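SusD homolog (Bacteroides thetaiotaomicron VPI-5482, PDB 3IHV) probably binds sugar chains at the bacterial cell surface as an outer-membrane lipoprotein of the SusD family, helping to deliver them for uptake. Local coordinates at residues K240-L245 with S460-F465; Q244-T249 with A369-Q374; F394-D399 with S464-R469. All coordinates share one frame; numbering follows the deposited sequence.

Contact 1: residues K240-L245 with S460-F465; sequences KDYEQL and SYELSF. With EDO (1,2-ethanediol), chain O.
Tyr242, in the first turn of helix 242-250, faces the C-terminal end of helix 448-463 at Glu462, and the two CA atoms, the nearest pair across the segments, stay 9.4 Å apart. A long side chain must span the gap. With CG anti to the backbone N (chi1 -167°), the Tyr242 ring reaches across, and its OH donates to the carbonyl O of Glu462 at 2.7 Å. That oxygen lies in the ring plane, whereas the hydroxyl sits above the carbonyl plane, 37° out of it. A water donates to Tyr242 OH at 3.1 Å and to Tyr461 O at 2.7 Å, and also bonds Ser464 OG. The Glu462 carboxylate slides back past the ring, steeply inclined to it, and OE2 meets the ring edge 3.4 Å from Tyr242 CE1. Its charge is answered by Arg320 at OE1 and by Arg396 and Arg429 at OE2. Nearby, Gln244 holds a 1,2-ethanediol, probably from the crystallisation liquor, accepting from O1 at OE1 and donating from NE2 to O2. Phenol and water thus bond to carbonyls near the end of helix 448-463. Three arginines gathered on one buried carboxylate would probably keep Glu462 ionised.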
loop_
_atom_site.group_PDB
_atom_site.type_symbol
_atom_site.label_atom_id
_atom_site.label_comp_id
_atom_site.label_asym_id
_atom_site.label_seq_id
_atom_site.Cartn_x
_atom_site.Cartn_y
_atom_site.Cartn_z
ATOM N N LYS A 240 14.130 7.442 13.577
ATOM C CA LYS A 240 14.204 8.754 14.252
ATOM C C LYS A 240 13.706 9.876 13.337
ATOM O O LYS A 240 12.880 10.693 13.749
ATOM C CB LYS A 240 15.631 9.037 14.733
ATOM C CG LYS A 240 15.790 10.410 15.378
ATOM C CD LYS A 240 17.240 10.639 15.872
ATOM C CE LYS A 240 17.424 12.079 16.288
ATOM N NZ LYS A 240 18.740 12.353 16.964
ATOM N N ASP A 241 14.215 9.874 12.098
ATOM C CA ASP A 241 13.899 10.895 11.116
ATOM C C ASP A 241 12.932 10.410 10.039
ATOM O O ASP A 241 13.226 9.479 9.306
ATOM C CB ASP A 241 15.171 11.379 10.460
ATOM C CG ASP A 241 16.112 12.008 11.440
ATOM O OD1 ASP A 241 15.667 12.814 12.280
ATOM O OD2 ASP A 241 17.323 11.717 11.344
ATOM N N TYR A 242 11.783 11.056 9.943
ATOM C CA TYR A 242 10.776 10.676 8.928
ATOM C C TYR A 242 11.367 10.648 7.539
ATOM O O TYR A 242 11.034 9.763 6.753
ATOM C CB TYR A 242 9.622 11.654 8.954
ATOM C CG TYR A 242 8.412 11.211 8.204
ATOM C CD1 TYR A 242 7.576 10.199 8.710
ATOM C CD2 TYR A 242 8.031 11.844 7.040
ATOM C CE1 TYR A 242 6.431 9.826 8.034
ATOM C CE2 TYR A 242 6.901 11.487 6.382
ATOM C CZ TYR A 242 6.103 10.479 6.864
ATOM O OH TYR A 242 4.990 10.144 6.134
ATOM N N GLU A 243 12.226 11.622 7.251
ATOM C CA GLU A 243 12.869 11.719 5.938
ATOM C C GLU A 243 13.678 10.463 5.593
ATOM O O GLU A 243 13.766 10.078 4.444
ATOM C CB GLU A 243 13.726 12.993 5.844
ATOM C CG GLU A 243 14.414 13.161 4.478
ATOM C CD GLU A 243 15.130 14.491 4.295
ATOM O OE1 GLU A 243 14.935 15.400 5.111
ATOM O OE2 GLU A 243 15.919 14.591 3.338
ATOM N N GLN A 244 14.264 9.830 6.608
ATOM C CA GLN A 244 15.062 8.635 6.399
ATOM C C GLN A 244 14.275 7.521 5.744
ATOM O O GLN A 244 14.839 6.698 5.024
ATOM C CB GLN A 244 15.704 8.163 7.726
ATOM C CG GLN A 244 16.834 7.160 7.521
ATOM C CD GLN A 244 18.038 7.773 6.801
ATOM O OE1 GLN A 244 18.497 8.839 7.168
ATOM N NE2 GLN A 244 18.560 7.079 5.798
ATOM N N LEU A 245 12.975 7.409 6.038
ATOM C CA LEU A 245 12.195 6.418 5.352
ATOM C C LEU A 245 12.249 6.558 3.824
ATOM O O LEU A 245 12.271 5.541 3.099
ATOM C CB LEU A 245 10.711 6.515 5.763
ATOM C CG LEU A 245 10.332 6.104 7.182
ATOM C CD1 LEU A 245 8.990 6.660 7.580
ATOM C CD2 LEU A 245 10.396 4.559 7.330
ATOM N N SER A 460 -3.900 9.786 7.576
ATOM C CA SER A 460 -3.603 10.607 6.409
ATOM C C SER A 460 -2.270 11.308 6.572
ATOM O O SER A 460 -1.461 11.304 5.643
ATOM C CB SER A 460 -4.740 11.588 6.102
ATOM O OG SER A 460 -4.792 12.674 6.997
ATOM N N TYR A 461 -1.995 11.889 7.745
ATOM C CA TYR A 461 -0.721 12.597 7.985
ATOM C C TYR A 461 0.491 11.676 8.016
ATOM O O TYR A 461 1.586 12.070 7.572
ATOM C CB TYR A 461 -0.786 13.449 9.261
ATOM C CG TYR A 461 -1.825 14.575 9.233
ATOM C CD1 TYR A 461 -2.298 15.116 8.036
ATOM C CD2 TYR A 461 -2.218 15.188 10.404
ATOM C CE1 TYR A 461 -3.185 16.176 8.023
ATOM C CE2 TYR A 461 -3.085 16.273 10.400
ATOM C CZ TYR A 461 -3.565 16.758 9.210
ATOM O OH TYR A 461 -4.432 17.826 9.218
ATOM N N GLU A 462 0.290 10.437 8.471
ATOM C CA GLU A 462 1.413 9.524 8.560
ATOM C C GLU A 462 1.700 8.771 7.270
ATOM O O GLU A 462 2.875 8.587 6.884
ATOM C CB GLU A 462 1.174 8.507 9.688
ATOM C CG GLU A 462 2.328 7.513 9.861
ATOM C CD GLU A 462 3.680 8.155 10.178
ATOM O OE1 GLU A 462 3.736 9.328 10.689
ATOM O OE2 GLU A 462 4.713 7.502 9.866
ATOM N N LEU A 463 0.633 8.337 6.608
ATOM C CA LEU A 463 0.725 7.381 5.508
ATOM C C LEU A 463 0.283 7.892 4.130
ATOM O O LEU A 463 0.099 7.098 3.216
ATOM C CB LEU A 463 -0.156 6.175 5.884
ATOM C CG LEU A 463 0.153 5.498 7.212
ATOM C CD1 LEU A 463 -1.021 4.565 7.603
ATOM C CD2 LEU A 463 1.425 4.727 7.125
ATOM N N SER A 464 0.119 9.207 3.978
ATOM C CA SER A 464 -0.391 9.775 2.748
ATOM C C SER A 464 0.304 9.213 1.535
ATOM O O SER A 464 1.506 9.053 1.562
ATOM C CB SER A 464 -0.253 11.313 2.744
ATOM O OG SER A 464 1.091 11.754 2.850
ATOM N N PHE A 465 -0.497 8.853 0.502
ATOM C CA PHE A 465 0.007 8.422 -0.805
ATOM C C PHE A 465 0.622 7.007 -0.817
ATOM O O PHE A 465 0.984 6.518 -1.888
ATOM C CB PHE A 465 0.961 9.456 -1.412
ATOM C CG PHE A 465 0.513 10.859 -1.180
ATOM C CD1 PHE A 465 -0.761 11.268 -1.584
ATOM C CD2 PHE A 465 1.335 11.773 -0.516
ATOM C CE1 PHE A 465 -1.193 12.559 -1.319
ATOM C CE2 PHE A 465 0.883 13.054 -0.252
ATOM C CZ PHE A 465 -0.386 13.440 -0.637
HETATM C C1 EDO O . 21.711 8.592 7.364
HETATM O O1 EDO O . 20.961 9.811 7.452
HETATM C C2 EDO O . 22.285 8.442 5.966
HETATM O O2 EDO O . 21.246 8.328 4.975
HETATM O O HOH W 1 2.409 11.454 5.111
#

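Contact 2: residues Q244-T249 with A369-Q374; sequences QLWKNT and AKWDIQ. With EDO (1,2-ethanediol), chain O.
Helix 242-250 runs against the type I beta turn Ala369-Asp372, which leads into helix 373-376, and the backbones come closest at Trp246 and Lys370, with CA atoms 5.7 Å apart. At this distance the Lys370 carbonyl touches the Trp246 side chain at its root, O 3.3 Å from Trp246 CB, and has no hydrogen-bond partner. The Lys370 chain, extended beyond CG, lies over one face of the Trp246 indole. Its CD stands 3.8 Å from the centroid of the six-membered ring and 20° off the normal, a CH-pi contact, while Leu245 CB borders the opposite face. The methylenes carry the ammonium beyond the tryptophan to Glu466 and to the carbonyl of Ser464. Trp371 makes an offset edge-to-face pair with Trp246, whose edge points at the face of Trp371 with the planes 83° apart and CZ3 3.8 Å from Trp371 CZ2; Lys370 CB covers a Trp371 face too. Within the SusD-family fold this cluster joins a helix to the turn that follows strand 367-368, and Asp372 N-caps the next helix through OD1 and Lys375 N. With Trp246 replaced, an alanine here would probably cost the Lys370 methylenes the ring they lie on and Trp371 its edge-to-face partner, allowing the lysine chain to shift. Farther along the helix, Thr249 places CG2 3.9 Å from Trp371 NE1. A water donates to Thr249 OG1 and accepts from Trp371 NE1, 2.9 Å from each. Thr249 OG1 also bonds to Glu262, and the side chain lies about 7 Å from a bound sodium ion. Away from the turn, Gln244 NE2 donates almost straight to Asn248 OD1, which lies in the Gln244 amide plane, while NE2 stands above the Asn248 carbonyl plane.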
loop_
_atom_site.group_PDB
_atom_site.type_symbol
_atom_site.label_atom_id
_atom_site.label_comp_id
_atom_site.label_asym_id
_atom_site.label_seq_id
_atom_site.Cartn_x
_atom_site.Cartn_y
_atom_site.Cartn_z
ATOM N N GLN A 244 14.264 9.830 6.608
ATOM C CA GLN A 244 15.062 8.635 6.399
ATOM C C GLN A 244 14.275 7.521 5.744
ATOM O O GLN A 244 14.839 6.698 5.024
ATOM C CB GLN A 244 15.704 8.163 7.726
ATOM C CG GLN A 244 16.834 7.160 7.521
ATOM C CD GLN A 244 18.038 7.773 6.801
ATOM O OE1 GLN A 244 18.497 8.839 7.168
ATOM N NE2 GLN A 244 18.560 7.079 5.798
ATOM N N LEU A 245 12.975 7.409 6.038
ATOM C CA LEU A 245 12.195 6.418 5.352
ATOM C C LEU A 245 12.249 6.558 3.824
ATOM O O LEU A 245 12.271 5.541 3.099
ATOM C CB LEU A 245 10.711 6.515 5.763
ATOM C CG LEU A 245 10.332 6.104 7.182
ATOM C CD1 LEU A 245 8.990 6.660 7.580
ATOM C CD2 LEU A 245 10.396 4.559 7.330
ATOM N N TRP A 246 12.266 7.796 3.342
ATOM C CA TRP A 246 12.192 8.083 1.900
ATOM C C TRP A 246 13.586 7.950 1.295
ATOM O O TRP A 246 13.753 7.393 0.187
ATOM C CB TRP A 246 11.430 9.448 1.651
ATOM C CG TRP A 246 10.209 9.385 2.510
ATOM C CD1 TRP A 246 9.950 10.100 3.631
ATOM C CD2 TRP A 246 9.202 8.378 2.445
ATOM N NE1 TRP A 246 8.831 9.626 4.243
ATOM C CE2 TRP A 246 8.347 8.572 3.530
ATOM C CE3 TRP A 246 8.911 7.362 1.535
ATOM C CZ2 TRP A 246 7.235 7.768 3.747
ATOM C CZ3 TRP A 246 7.809 6.567 1.771
ATOM C CH2 TRP A 246 7.009 6.767 2.854
ATOM N N LYS A 247 14.589 8.418 2.031
ATOM C CA LYS A 247 15.971 8.183 1.621
ATOM C C LYS A 247 16.176 6.679 1.443
ATOM O O LYS A 247 16.685 6.228 0.416
ATOM C CB LYS A 247 16.999 8.705 2.649
ATOM C CG LYS A 247 16.981 10.214 2.830
ATOM C CD LYS A 247 18.041 10.698 3.824
ATOM C CE LYS A 247 18.005 12.212 4.039
ATOM N NZ LYS A 247 19.128 12.717 4.984
ATOM N N ASN A 248 15.759 5.892 2.434
ATOM C CA ASN A 248 15.978 4.455 2.384
ATOM C C ASN A 248 15.267 3.760 1.230
ATOM O O ASN A 248 15.884 3.018 0.455
ATOM C CB ASN A 248 15.511 3.781 3.693
ATOM C CG ASN A 248 16.397 4.078 4.872
ATOM O OD1 ASN A 248 17.492 4.640 4.742
ATOM N ND2 ASN A 248 15.958 3.615 6.044
ATOM N N THR A 249 13.974 4.015 1.102
ATOM C CA THR A 249 13.181 3.316 0.089
ATOM C C THR A 249 13.584 3.690 -1.356
ATOM O O THR A 249 13.459 2.871 -2.260
ATOM C CB THR A 249 11.671 3.486 0.359
ATOM O OG1 THR A 249 10.955 2.351 -0.167
ATOM C CG2 THR A 249 11.154 4.801 -0.243
ATOM N N ALA A 369 5.806 13.934 -2.446
ATOM C CA ALA A 369 7.245 14.201 -2.453
ATOM C C ALA A 369 8.029 13.028 -1.864
ATOM O O ALA A 369 9.248 13.041 -1.840
ATOM C CB ALA A 369 7.562 15.464 -1.675
ATOM N N LYS A 370 7.328 12.000 -1.386
ATOM C CA LYS A 370 7.970 10.836 -0.763
ATOM C C LYS A 370 8.911 10.089 -1.700
ATOM O O LYS A 370 9.880 9.485 -1.248
ATOM C CB LYS A 370 6.909 9.885 -0.251
ATOM C CG LYS A 370 6.151 10.472 0.915
ATOM C CD LYS A 370 5.070 9.559 1.461
ATOM C CE LYS A 370 4.567 10.083 2.816
ATOM N NZ LYS A 370 3.452 9.303 3.492
ATOM N N TRP A 371 8.576 10.091 -2.988
ATOM C CA TRP A 371 9.361 9.376 -3.994
ATOM C C TRP A 371 10.009 10.332 -5.006
ATOM O O TRP A 371 10.080 10.055 -6.200
ATOM C CB TRP A 371 8.547 8.222 -4.624
ATOM C CG TRP A 371 7.953 7.364 -3.540
ATOM C CD1 TRP A 371 8.592 6.381 -2.837
ATOM C CD2 TRP A 371 6.643 7.496 -2.946
ATOM N NE1 TRP A 371 7.762 5.888 -1.846
ATOM C CE2 TRP A 371 6.553 6.521 -1.923
ATOM C CE3 TRP A 371 5.513 8.266 -3.245
ATOM C CZ2 TRP A 371 5.406 6.353 -1.141
ATOM C CZ3 TRP A 371 4.362 8.106 -2.464
ATOM C CH2 TRP A 371 4.318 7.131 -1.436
ATOM N N ASP A 372 10.535 11.440 -4.474
ATOM C CA ASP A 372 11.283 12.397 -5.243
ATOM C C ASP A 372 12.688 11.837 -5.594
ATOM O O ASP A 372 13.649 11.903 -4.800
ATOM C CB ASP A 372 11.390 13.689 -4.461
ATOM C CG ASP A 372 12.088 14.767 -5.230
ATOM O OD1 ASP A 372 12.867 14.439 -6.176
ATOM O OD2 ASP A 372 11.898 15.923 -4.850
ATOM N N ILE A 373 12.776 11.262 -6.785
ATOM C CA ILE A 373 14.019 10.655 -7.259
ATOM C C ILE A 373 15.198 11.673 -7.317
ATOM O O ILE A 373 16.296 11.358 -6.878
ATOM C CB ILE A 373 13.802 9.942 -8.620
ATOM C CG1 ILE A 373 12.907 8.720 -8.430
ATOM C CG2 ILE A 373 15.133 9.557 -9.247
ATOM C CD1 ILE A 373 12.529 7.988 -9.734
ATOM N N GLN A 374 14.953 12.865 -7.864
ATOM C CA GLN A 374 15.985 13.873 -7.985
ATOM C C GLN A 374 16.539 14.228 -6.605
ATOM O O GLN A 374 17.734 14.381 -6.436
ATOM C CB GLN A 374 15.406 15.105 -8.650
ATOM C CG GLN A 374 16.322 16.294 -8.734
ATOM C CD GLN A 374 17.470 16.117 -9.708
ATOM O OE1 GLN A 374 17.365 15.410 -10.732
ATOM N NE2 GLN A 374 18.544 16.821 -9.438
HETATM C C1 EDO O . 21.711 8.592 7.364
HETATM O O1 EDO O . 20.961 9.811 7.452
HETATM C C2 EDO O . 22.285 8.442 5.966
HETATM O O2 EDO O . 21.246 8.328 4.975
HETATM O O HOH W 2 8.265 3.231 -0.767
#

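Contact 3: residues F394-D399 with S464-R469; sequences FLRYAD and SFEGHR
Arg396 and Glu466 form a bidentate salt bridge, gripped side-on. Arg396 NE donates to Glu466 OE1 at 2.8 Å with an N-H...O angle of 163°, and Arg396 NH2 donates to Glu466 OE2 at 2.8 Å with an angle of 170°. Each carboxylate oxygen uses its syn lone pair, and the two flat groups are nearly coplanar, although the side chains cross at about a right angle. The arginine chain bends at chi3 (-78°), turning this edge of the guanidinium to the glutamate, which comes in extended beyond CG. Arg396 NH1 also reaches Glu258, and Lys370 adds a second positive partner on the glutamate side. Such a buried network would probably hold the guanidinium in one orientation and balance its charge.

The bridge stands where strand 392-396 gives way to helix 397-412. Phe394 and Leu395 form a classic beta bulge opposite Ile261 in the two-stranded antiparallel sheet with strand 259-263, and Arg396 occupies the N-cap position of the helix. Facing this corner is the irregular connection between helices 448-463 and 469-475.

Farther out, His468 sets its ring edge against the carbonyl of Phe394 and one face under Asp399. Phe394 O sits 3.1 Å from His468 CE1, whereas Asp399 OD2 lies over the middle of the His468 ring face at packing distance, 3.7 Å above the plane. On the opposite face Glu466 O approaches the rim, leaving the ring between two oxygens. Lys204 pairs with Asp399 OD2 and Arg459 with OD1. Beyond this, the Phe394 side chain turns from the contact to helices 107-135 and 195-210, packing on Met126 and Leu201.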
loop_
_atom_site.group_PDB
_atom_site.type_symbol
_atom_site.label_atom_id
_atom_site.label_comp_id
_atom_site.label_asym_id
_atom_site.label_seq_id
_atom_site.Cartn_x
_atom_site.Cartn_y
_atom_site.Cartn_z
ATOM N N PHE A 394 4.582 -1.381 1.710
ATOM C CA PHE A 394 3.217 -1.849 1.884
ATOM C C PHE A 394 2.771 -1.733 3.363
ATOM O O PHE A 394 1.580 -1.477 3.668
ATOM C CB PHE A 394 3.093 -3.295 1.370
ATOM C CG PHE A 394 1.706 -3.894 1.528
ATOM C CD1 PHE A 394 0.658 -3.473 0.727
ATOM C CD2 PHE A 394 1.493 -4.935 2.411
ATOM C CE1 PHE A 394 -0.611 -4.038 0.858
ATOM C CE2 PHE A 394 0.239 -5.514 2.553
ATOM C CZ PHE A 394 -0.820 -5.073 1.763
ATOM N N LEU A 395 3.695 -1.990 4.300
ATOM C CA LEU A 395 3.392 -1.930 5.726
ATOM C C LEU A 395 4.605 -1.479 6.540
ATOM O O LEU A 395 5.689 -2.116 6.483
ATOM C CB LEU A 395 2.944 -3.307 6.268
ATOM C CG LEU A 395 2.370 -3.279 7.702
ATOM C CD1 LEU A 395 1.113 -2.415 7.752
ATOM C CD2 LEU A 395 2.122 -4.710 8.215
ATOM N N ARG A 396 4.443 -0.369 7.259
ATOM C CA ARG A 396 5.447 0.194 8.144
ATOM C C ARG A 396 4.965 0.064 9.594
ATOM O O ARG A 396 3.777 0.075 9.860
ATOM C CB ARG A 396 5.651 1.699 7.870
ATOM C CG ARG A 396 6.180 1.977 6.502
ATOM C CD ARG A 396 6.740 3.368 6.337
ATOM N NE ARG A 396 5.758 4.424 6.167
ATOM C CZ ARG A 396 5.384 5.315 7.102
ATOM N NH1 ARG A 396 5.854 5.282 8.357
ATOM N NH2 ARG A 396 4.556 6.283 6.757
ATOM N N TYR A 397 5.874 0.018 10.543
ATOM C CA TYR A 397 5.454 -0.062 11.944
ATOM C C TYR A 397 4.573 1.098 12.380
ATOM O O TYR A 397 3.712 0.912 13.246
ATOM C CB TYR A 397 6.697 -0.129 12.799
ATOM C CG TYR A 397 6.537 -0.373 14.263
ATOM C CD1 TYR A 397 6.186 -1.618 14.747
ATOM C CD2 TYR A 397 6.832 0.618 15.181
ATOM C CE1 TYR A 397 6.096 -1.864 16.098
ATOM C CE2 TYR A 397 6.751 0.380 16.530
ATOM C CZ TYR A 397 6.389 -0.882 16.988
ATOM O OH TYR A 397 6.335 -1.115 18.328
ATOM N N ALA A 398 4.748 2.301 11.806
ATOM C CA ALA A 398 3.872 3.417 12.206
ATOM C C ALA A 398 2.383 3.103 11.940
ATOM O O ALA A 398 1.513 3.500 12.685
ATOM C CB ALA A 398 4.268 4.725 11.484
ATOM N N ASP A 399 2.123 2.438 10.828
ATOM C CA ASP A 399 0.758 2.014 10.423
ATOM C C ASP A 399 0.229 1.086 11.509
ATOM O O ASP A 399 -0.913 1.241 12.022
ATOM C CB ASP A 399 0.892 1.325 9.058
ATOM C CG ASP A 399 -0.434 1.044 8.350
ATOM O OD1 ASP A 399 -1.508 1.056 8.977
ATOM O OD2 ASP A 399 -0.370 0.767 7.123
ATOM N N SER A 464 0.119 9.207 3.978
ATOM C CA SER A 464 -0.391 9.775 2.748
ATOM C C SER A 464 0.304 9.213 1.535
ATOM O O SER A 464 1.506 9.053 1.562
ATOM C CB SER A 464 -0.253 11.313 2.744
ATOM O OG SER A 464 1.091 11.754 2.850
ATOM N N PHE A 465 -0.497 8.853 0.502
ATOM C CA PHE A 465 0.007 8.422 -0.805
ATOM C C PHE A 465 0.622 7.007 -0.817
ATOM O O PHE A 465 0.984 6.518 -1.888
ATOM C CB PHE A 465 0.961 9.456 -1.412
ATOM C CG PHE A 465 0.513 10.859 -1.180
ATOM C CD1 PHE A 465 -0.761 11.268 -1.584
ATOM C CD2 PHE A 465 1.335 11.773 -0.516
ATOM C CE1 PHE A 465 -1.193 12.559 -1.319
ATOM C CE2 PHE A 465 0.883 13.054 -0.252
ATOM C CZ PHE A 465 -0.386 13.440 -0.637
ATOM N N GLU A 466 0.723 6.354 0.345
ATOM C CA GLU A 466 1.319 5.010 0.442
ATOM C C GLU A 466 0.302 3.858 0.180
ATOM O O GLU A 466 0.598 2.689 0.423
ATOM C CB GLU A 466 1.980 4.824 1.801
ATOM C CG GLU A 466 3.157 5.740 2.038
ATOM C CD GLU A 466 3.711 5.636 3.440
ATOM O OE1 GLU A 466 4.066 4.517 3.901
ATOM O OE2 GLU A 466 3.803 6.696 4.099
ATOM N N GLY A 467 -0.891 4.213 -0.294
ATOM C CA GLY A 467 -1.848 3.237 -0.796
ATOM C C GLY A 467 -2.916 2.736 0.136
ATOM O O GLY A 467 -3.579 1.741 -0.187
ATOM N N HIS A 468 -3.100 3.413 1.257
ATOM C CA HIS A 468 -4.047 2.967 2.278
ATOM C C HIS A 468 -5.322 3.752 2.399
ATOM O O HIS A 468 -6.315 3.257 2.957
ATOM C CB HIS A 468 -3.354 3.006 3.660
ATOM C CG HIS A 468 -2.029 2.325 3.650
ATOM N ND1 HIS A 468 -1.890 0.979 3.344
ATOM C CD2 HIS A 468 -0.778 2.829 3.746
ATOM C CE1 HIS A 468 -0.602 0.683 3.310
ATOM N NE2 HIS A 468 0.092 1.786 3.555
ATOM N N ARG A 469 -5.336 4.977 1.904
ATOM C CA ARG A 469 -6.471 5.826 2.211
ATOM C C ARG A 469 -7.820 5.313 1.717
ATOM O O ARG A 469 -8.816 5.303 2.450
ATOM C CB ARG A 469 -6.217 7.254 1.728
ATOM C CG ARG A 469 -7.286 8.235 2.202
ATOM C CD ARG A 469 -7.307 8.327 3.707
ATOM N NE ARG A 469 -8.088 9.443 4.227
ATOM C CZ ARG A 469 -8.137 9.724 5.524
ATOM N NH1 ARG A 469 -7.495 8.960 6.401
ATOM N NH2 ARG A 469 -8.859 10.750 5.961
#

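From the N terminus, the chain first reaches helix 242-250, from whose start contact 1 opens and along which contact 2 runs. Contact 2 closes a loop of 119 residues on the turn 369-374, within the longer one of contact 1, which starts at almost the same place. Contact 3 follows in series with contact 2: it opens inside the loop of contact 1 and closes just past its end, sharing Ser464 and Phe465. Lys370 NZ meets Glu466 OE2 at 2.7 Å, and Glu462 OE2 meets Arg396 NH1 at 2.9 Å. These charges tie the turn 369-374, strand 392-396 and the end of helix 448-463 with the loop after it; helix 242-250 joins them through contacts 1 and 2.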